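Local structure of Oxidored_FMN domain-containing protein ([Pseudomonas] geniculata N1, 6L6J) at residues R23-P28 against W53-L58; K46-G51 against A325-P330. The protein is an amine oxidase acting on 6-hydroxypseudooxynicotine that carries flavin mononucleotide and a four-iron, four-sulfur cluster, with ADP bound as well. One frame throughout, in Å; residues are numbered along the deposited sequence.

From the N terminus, the chain runs out along strand 24-26, comes back through helix 38-51 and sets out again, parallel to the first strand, along 55-62, so contact 1 closes a short beta-alpha-beta crossover between the first two strands of the eight-stranded barrel. Contact 2 starts from the last turns of that same crossover helix and reaches across more than 270 residues to the turn between helices 321-325 and 329-334, which follow the last barrel strand. The two contacts therefore cross: 46-51 lies inside the loop of 23-28 and 53-58, whereas 325-330 lies beyond it. Trp53 and Phe24 of contact 1 also pack on Pro330 and Leu329, respectively, of contact 2.

Contact 1. Residues R23-P28 against W53-L58; sequences RFYVVP and WGVVCL. With FMN (flavin mononucleotide), chain B.
Val26 CG2 packs against the Trp53 indole near its rim, 3.3 Å from Trp53 CD2, while the backbone N of Tyr25 meets that ring at its edge. Phe24 adds a T-shaped stack, its edge toward the indole face with the planes at 80°. On the Tyr25 ring, Val55 CG1 covers one face in a CH-pi contact, 3.8 Å from the centroid. With Tyr25 CG anti to the backbone N (chi1 -172°), the ring lies alongside Val55, and Cys57 SG approaches it obliquely, 4.8 Å from the centroid, as a sulfur-aromatic contact. The Tyr25 hydroxyl hydrogen-bonds to that of Tyr168.

The backbones run parallel, with Tyr25 opposite Val55. Phe24 O accepts from Gly54 N in a rather bent bond of 2.9 Å, whereas Val26 N gives a straighter one of 2.8 Å to Val55 O. Beyond the pair, Pro28 O accepts the FMN ribityl hydroxyl O2' at 2.6 Å, so the chain just after strand 24-26 offers a backbone carbonyl to the cofactor.

These are the first two strands of the TIM barrel. Strand 24-26 also bonds to the eighth, at Ile317 and Ala319, closing the barrel; Phe24 and Trp53 lean on helix 329-334, and Val56 and Leu58 on helix 83-94.

Contact 2. Residues K46-G51 against A325-P330; sequences KARAEG and ADPFLP
Gly51, in the C-terminal part of helix 38-51, sits against Phe328 with their CA atoms 3.9 Å apart, where residues 326-329 make a type I turn into helix 329-334. Its CA lies over the centre of the Phe328 ring in a CH-pi contact, 3.5 Å from the centroid and 8° off the normal. The same CA donates a C-H...O contact to Pro327 O at 3.2 Å. Gly51 has no side chain, which lets the two backbones approach this closely.

Phe328 CZ reaches Glu50 CB at 4.0 Å, and Phe328 CE1 comes up to the carbonyl O of Ala47, which already accepts from Gly51 N within the helix. An alanine in place of Phe328 would probably leave Gly51 CA without its aromatic cover and open a gap beside Ala47 and Glu50.

Pro327 packs on Arg48. Its CG lies over one face of the Arg48 guanidinium, 3.5 Å from NH2, and its CB is near NE. The arginine chain, bent at chi2 and chi3, passes across the proline at a slant. Farther along, Pro330 CB packs on Gly51 O at 3.5 Å.

Phe44 makes a cation-pi contact with Arg48 and accepts from its NH1 through the backbone O; NH1 also pairs with Glu371, and NE bonds to Ser323 O. The contact ties the first crossover helix of the TIM barrel, 38-51, to the turn after the eighth strand, between helices 321-325 and 329-334. It is held by carbon atoms packed on flat groups and carbonyl oxygens, while the arginine's N-H groups turn to partners around it. The Arg48 side chain is about 8 Å from the iron-sulfur cluster, and any influence of its charge there is likely to be partly offset by Glu371.

Contact 1. Residues R23-P28 against W53-L58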
loop_
_atom_site.group_PDB
_atom_site.type_symbol
_atom_site.label_atom_id
_atom_site.label_comp_id
_atom_site.label_asym_id
_atom_site.label_seq_id
_atom_site.Cartn_x
_atom_site.Cartn_y
_atom_site.Cartn_z
ATOM N N ARG A 23 7.735 20.512 -7.767
ATOM C CA ARG A 23 6.545 20.405 -6.888
ATOM C C ARG A 23 6.257 18.948 -6.548
ATOM O O ARG A 23 5.305 18.740 -5.779
ATOM C CB ARG A 23 5.315 21.013 -7.561
ATOM C CG ARG A 23 5.476 22.474 -7.957
ATOM C CD ARG A 23 4.137 23.152 -8.088
ATOM N NE ARG A 23 4.240 24.502 -8.592
ATOM C CZ ARG A 23 4.128 25.623 -7.872
ATOM N NH1 ARG A 23 3.913 25.564 -6.568
ATOM N NH2 ARG A 23 4.263 26.804 -8.471
ATOM N N PHE A 24 7.010 17.987 -7.104
ATOM C CA PHE A 24 6.869 16.547 -6.738
ATOM C C PHE A 24 7.563 16.283 -5.391
ATOM O O PHE A 24 8.781 16.460 -5.287
ATOM C CB PHE A 24 7.413 15.629 -7.820
ATOM C CG PHE A 24 6.784 15.834 -9.162
ATOM C CD1 PHE A 24 5.562 15.262 -9.451
ATOM C CD2 PHE A 24 7.405 16.599 -10.126
ATOM C CE1 PHE A 24 4.966 15.441 -10.690
ATOM C CE2 PHE A 24 6.811 16.772 -11.370
ATOM C CZ PHE A 24 5.599 16.181 -11.649
ATOM N N TYR A 25 6.792 15.858 -4.388
ATOM C CA TYR A 25 7.228 15.777 -2.978
ATOM C C TYR A 25 6.877 14.401 -2.436
ATOM O O TYR A 25 5.725 14.054 -2.480
ATOM C CB TYR A 25 6.544 16.888 -2.187
ATOM C CG TYR A 25 7.003 17.072 -0.765
ATOM C CD1 TYR A 25 6.666 16.175 0.227
ATOM C CD2 TYR A 25 7.719 18.191 -0.402
ATOM C CE1 TYR A 25 7.039 16.373 1.546
ATOM C CE2 TYR A 25 8.100 18.410 0.907
ATOM C CZ TYR A 25 7.746 17.510 1.889
ATOM O OH TYR A 25 8.111 17.768 3.173
ATOM N N VAL A 26 7.850 13.660 -1.924
ATOM C CA VAL A 26 7.598 12.293 -1.387
ATOM C C VAL A 26 7.409 12.425 0.119
ATOM O O VAL A 26 8.394 12.754 0.823
ATOM C CB VAL A 26 8.715 11.300 -1.748
ATOM C CG1 VAL A 26 8.441 9.929 -1.135
ATOM C CG2 VAL A 26 8.900 11.204 -3.254
ATOM N N VAL A 27 6.186 12.180 0.573
ATOM C CA VAL A 27 5.771 12.365 1.992
ATOM C C VAL A 27 6.314 11.187 2.792
ATOM O O VAL A 27 6.628 10.144 2.224
ATOM C CB VAL A 27 4.248 12.515 2.123
ATOM C CG1 VAL A 27 3.809 13.900 1.691
ATOM C CG2 VAL A 27 3.484 11.445 1.344
ATOM N N PRO A 28 6.488 11.337 4.122
ATOM C CA PRO A 28 7.019 10.264 4.953
ATOM C C PRO A 28 6.152 9.014 4.773
ATOM O O PRO A 28 4.951 9.115 4.906
ATOM C CB PRO A 28 6.918 10.758 6.408
ATOM C CG PRO A 28 6.629 12.234 6.320
ATOM C CD PRO A 28 6.164 12.543 4.902
ATOM N N TRP A 53 11.975 13.236 -7.931
ATOM C CA TRP A 53 11.212 13.829 -6.804
ATOM C C TRP A 53 12.082 14.920 -6.170
ATOM O O TRP A 53 13.243 14.658 -5.940
ATOM C CB TRP A 53 10.752 12.728 -5.826
ATOM C CG TRP A 53 9.771 11.786 -6.463
ATOM C CD1 TRP A 53 10.064 10.684 -7.224
ATOM C CD2 TRP A 53 8.328 11.903 -6.454
ATOM N NE1 TRP A 53 8.899 10.107 -7.669
ATOM C CE2 TRP A 53 7.821 10.816 -7.194
ATOM C CE3 TRP A 53 7.421 12.777 -5.848
ATOM C CZ2 TRP A 53 6.458 10.611 -7.375
ATOM C CZ3 TRP A 53 6.066 12.577 -6.024
ATOM C CH2 TRP A 53 5.591 11.519 -6.797
ATOM N N GLY A 54 11.548 16.126 -6.022
ATOM C CA GLY A 54 12.219 17.310 -5.454
ATOM C C GLY A 54 12.505 17.150 -3.972
ATOM O O GLY A 54 13.535 17.654 -3.534
ATOM N N VAL A 55 11.626 16.496 -3.210
ATOM C CA VAL A 55 11.869 16.143 -1.772
ATOM C C VAL A 55 11.660 14.623 -1.588
ATOM O O VAL A 55 10.617 14.078 -2.016
ATOM C CB VAL A 55 10.953 16.950 -0.826
ATOM C CG1 VAL A 55 11.079 16.505 0.609
ATOM C CG2 VAL A 55 11.176 18.460 -0.940
ATOM N N VAL A 56 12.594 13.946 -0.932
ATOM C CA VAL A 56 12.376 12.541 -0.506
ATOM C C VAL A 56 12.522 12.475 1.003
ATOM O O VAL A 56 13.528 12.963 1.522
ATOM C CB VAL A 56 13.277 11.579 -1.277
ATOM C CG1 VAL A 56 13.196 10.171 -0.727
ATOM C CG2 VAL A 56 12.898 11.615 -2.752
ATOM N N CYS A 57 11.475 11.971 1.664
ATOM C CA CYS A 57 11.304 12.040 3.135
ATOM C C CYS A 57 11.512 10.654 3.740
ATOM O O CYS A 57 11.055 9.630 3.159
ATOM C CB CYS A 57 9.927 12.559 3.527
ATOM S SG CYS A 57 9.743 14.361 3.500
ATOM N N LEU A 58 12.167 10.619 4.896
ATOM C CA LEU A 58 12.261 9.391 5.727
ATOM C C LEU A 58 11.021 9.341 6.600
ATOM O O LEU A 58 10.491 10.430 6.932
ATOM C CB LEU A 58 13.562 9.373 6.528
ATOM C CG LEU A 58 14.593 8.392 5.986
ATOM C CD1 LEU A 58 14.773 8.557 4.486
ATOM C CD2 LEU A 58 15.926 8.537 6.719
HETATM N N1 FMN B . 2.658 8.479 6.904
HETATM C C2 FMN B . 3.429 8.938 7.941
HETATM O O2 FMN B . 3.186 10.069 8.376
HETATM N N3 FMN B . 4.447 8.267 8.496
HETATM C C4 FMN B . 4.786 7.045 8.051
HETATM O O4 FMN B . 5.718 6.428 8.563
HETATM C C4A FMN B . 3.991 6.444 6.944
HETATM N N5 FMN B . 4.278 5.214 6.454
HETATM C C5A FMN B . 3.576 4.746 5.396
HETATM C C6 FMN B . 3.915 3.516 4.839
HETATM C C7 FMN B . 3.206 3.055 3.748
HETATM C C7M FMN B . 3.537 1.717 3.209
HETATM C C8 FMN B . 2.131 3.856 3.150
HETATM C C8M FMN B . 1.324 3.357 1.988
HETATM C C9 FMN B . 1.786 5.070 3.682
HETATM C C9A FMN B . 2.472 5.567 4.782
HETATM N N10 FMN B . 2.166 6.828 5.312
HETATM C C10 FMN B . 2.908 7.274 6.379
HETATM C "C1'" FMN B . 1.085 7.700 4.753
HETATM C "C2'" FMN B . 1.579 8.444 3.526
HETATM O "O2'" FMN B . 2.569 9.356 3.967
HETATM C "C3'" FMN B . 0.493 9.208 2.829
HETATM O "O3'" FMN B . 0.024 10.238 3.701
HETATM C "C4'" FMN B . -0.689 8.351 2.378
HETATM O "O4'" FMN B . -0.215 7.121 1.780
HETATM C "C5'" FMN B . -1.593 9.118 1.422
HETATM O "O5'" FMN B . -0.838 9.454 0.271
HETATM P P FMN B . -0.873 8.507 -1.042
HETATM O O1P FMN B . -2.301 8.538 -1.537
HETATM O O2P FMN B . 0.115 9.180 -1.942
HETATM O O3P FMN B . -0.426 7.139 -0.562
HETATM O O HOH W 1 8.724 9.000 2.494
#

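Contact 2. Residues K46-G51 against A325-P330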
loop_
_atom_site.group_PDB
_atom_site.type_symbol
_atom_site.label_atom_id
_atom_site.label_comp_id
_atom_site.label_asym_id
_atom_site.label_seq_id
_atom_site.Cartn_x
_atom_site.Cartn_y
_atom_site.Cartn_z
ATOM N N LYS A 46 17.212 6.363 -2.770
ATOM C CA LYS A 46 18.022 6.761 -3.961
ATOM C C LYS A 46 17.143 6.736 -5.228
ATOM O O LYS A 46 17.167 7.725 -6.008
ATOM C CB LYS A 46 19.255 5.866 -4.123
ATOM C CG LYS A 46 20.325 6.400 -5.070
ATOM C CD LYS A 46 21.541 5.468 -5.225
ATOM C CE LYS A 46 22.170 5.486 -6.612
ATOM N NZ LYS A 46 22.546 4.123 -7.075
ATOM N N ALA A 47 16.384 5.663 -5.434
ATOM C CA ALA A 47 15.613 5.443 -6.679
ATOM C C ALA A 47 14.630 6.605 -6.905
ATOM O O ALA A 47 14.350 6.979 -8.083
ATOM C CB ALA A 47 14.903 4.117 -6.621
ATOM N N ARG A 48 14.112 7.172 -5.816
ATOM C CA ARG A 48 13.075 8.241 -5.876
ATOM C C ARG A 48 13.742 9.613 -6.100
ATOM O O ARG A 48 13.173 10.439 -6.831
ATOM C CB ARG A 48 12.164 8.100 -4.652
ATOM C CG ARG A 48 10.979 7.196 -4.949
ATOM C CD ARG A 48 10.864 6.004 -4.039
ATOM N NE ARG A 48 10.266 4.866 -4.704
ATOM C CZ ARG A 48 10.802 3.657 -4.756
ATOM N NH1 ARG A 48 11.973 3.418 -4.190
ATOM N NH2 ARG A 48 10.154 2.666 -5.351
ATOM N N ALA A 49 14.944 9.821 -5.574
ATOM C CA ALA A 49 15.825 10.928 -6.001
ATOM C C ALA A 49 16.201 10.744 -7.493
ATOM O O ALA A 49 16.033 11.679 -8.291
ATOM C CB ALA A 49 17.022 10.989 -5.076
ATOM N N GLU A 50 16.661 9.554 -7.879
ATOM C CA GLU A 50 17.017 9.216 -9.287
ATOM C C GLU A 50 15.831 9.585 -10.192
ATOM O O GLU A 50 16.073 10.198 -11.215
ATOM C CB GLU A 50 17.414 7.737 -9.364
ATOM C CG GLU A 50 18.609 7.432 -10.234
ATOM C CD GLU A 50 19.190 6.039 -10.005
ATOM O OE1 GLU A 50 19.808 5.801 -8.905
ATOM O OE2 GLU A 50 19.045 5.168 -10.924
ATOM N N GLY A 51 14.586 9.269 -9.788
ATOM C CA GLY A 51 13.337 9.467 -10.562
ATOM C C GLY A 51 12.860 10.913 -10.660
ATOM O O GLY A 51 12.005 11.198 -11.524
ATOM N N ALA A 325 4.978 3.014 -6.701
ATOM C CA ALA A 325 4.549 2.404 -7.986
ATOM C C ALA A 325 5.386 2.958 -9.136
ATOM O O ALA A 325 5.683 2.170 -10.038
ATOM C CB ALA A 325 3.078 2.678 -8.222
ATOM N N ASP A 326 5.682 4.267 -9.140
ATOM C CA ASP A 326 6.537 4.899 -10.182
ATOM C C ASP A 326 7.498 5.907 -9.553
ATOM O O ASP A 326 7.302 7.126 -9.604
ATOM C CB ASP A 326 5.735 5.521 -11.336
ATOM C CG ASP A 326 6.537 5.513 -12.627
ATOM O OD1 ASP A 326 7.755 5.384 -12.546
ATOM O OD2 ASP A 326 5.925 5.572 -13.699
ATOM N N PRO A 327 8.614 5.412 -8.988
ATOM C CA PRO A 327 9.716 6.276 -8.580
ATOM C C PRO A 327 10.096 7.295 -9.664
ATOM O O PRO A 327 10.684 8.279 -9.313
ATOM C CB PRO A 327 10.896 5.325 -8.329
ATOM C CG PRO A 327 10.373 3.917 -8.579
ATOM C CD PRO A 327 8.865 3.998 -8.682
ATOM N N PHE A 328 9.719 7.058 -10.927
ATOM C CA PHE A 328 10.181 7.847 -12.101
ATOM C C PHE A 328 9.055 8.744 -12.635
ATOM O O PHE A 328 9.308 9.445 -13.625
ATOM C CB PHE A 328 10.821 6.914 -13.132
ATOM C CG PHE A 328 12.300 6.706 -12.866
ATOM C CD1 PHE A 328 12.738 6.074 -11.711
ATOM C CD2 PHE A 328 13.260 7.197 -13.732
ATOM C CE1 PHE A 328 14.088 5.941 -11.425
ATOM C CE2 PHE A 328 14.612 7.048 -13.461
ATOM C CZ PHE A 328 15.028 6.424 -12.301
ATOM N N LEU A 329 7.900 8.800 -11.961
ATOM C CA LEU A 329 6.739 9.623 -12.399
ATOM C C LEU A 329 7.238 11.024 -12.800
ATOM O O LEU A 329 6.960 11.470 -13.923
ATOM C CB LEU A 329 5.661 9.631 -11.300
ATOM C CG LEU A 329 4.493 10.605 -11.485
ATOM C CD1 LEU A 329 3.179 9.972 -11.027
ATOM C CD2 LEU A 329 4.726 11.910 -10.739
ATOM N N PRO A 330 8.002 11.758 -11.946
ATOM C CA PRO A 330 8.542 13.063 -12.327
ATOM C C PRO A 330 9.389 13.106 -13.610
ATOM O O PRO A 330 9.212 14.014 -14.401
ATOM C CB PRO A 330 9.418 13.471 -11.142
ATOM C CG PRO A 330 8.836 12.720 -9.960
ATOM C CD PRO A 330 8.283 11.435 -10.539
#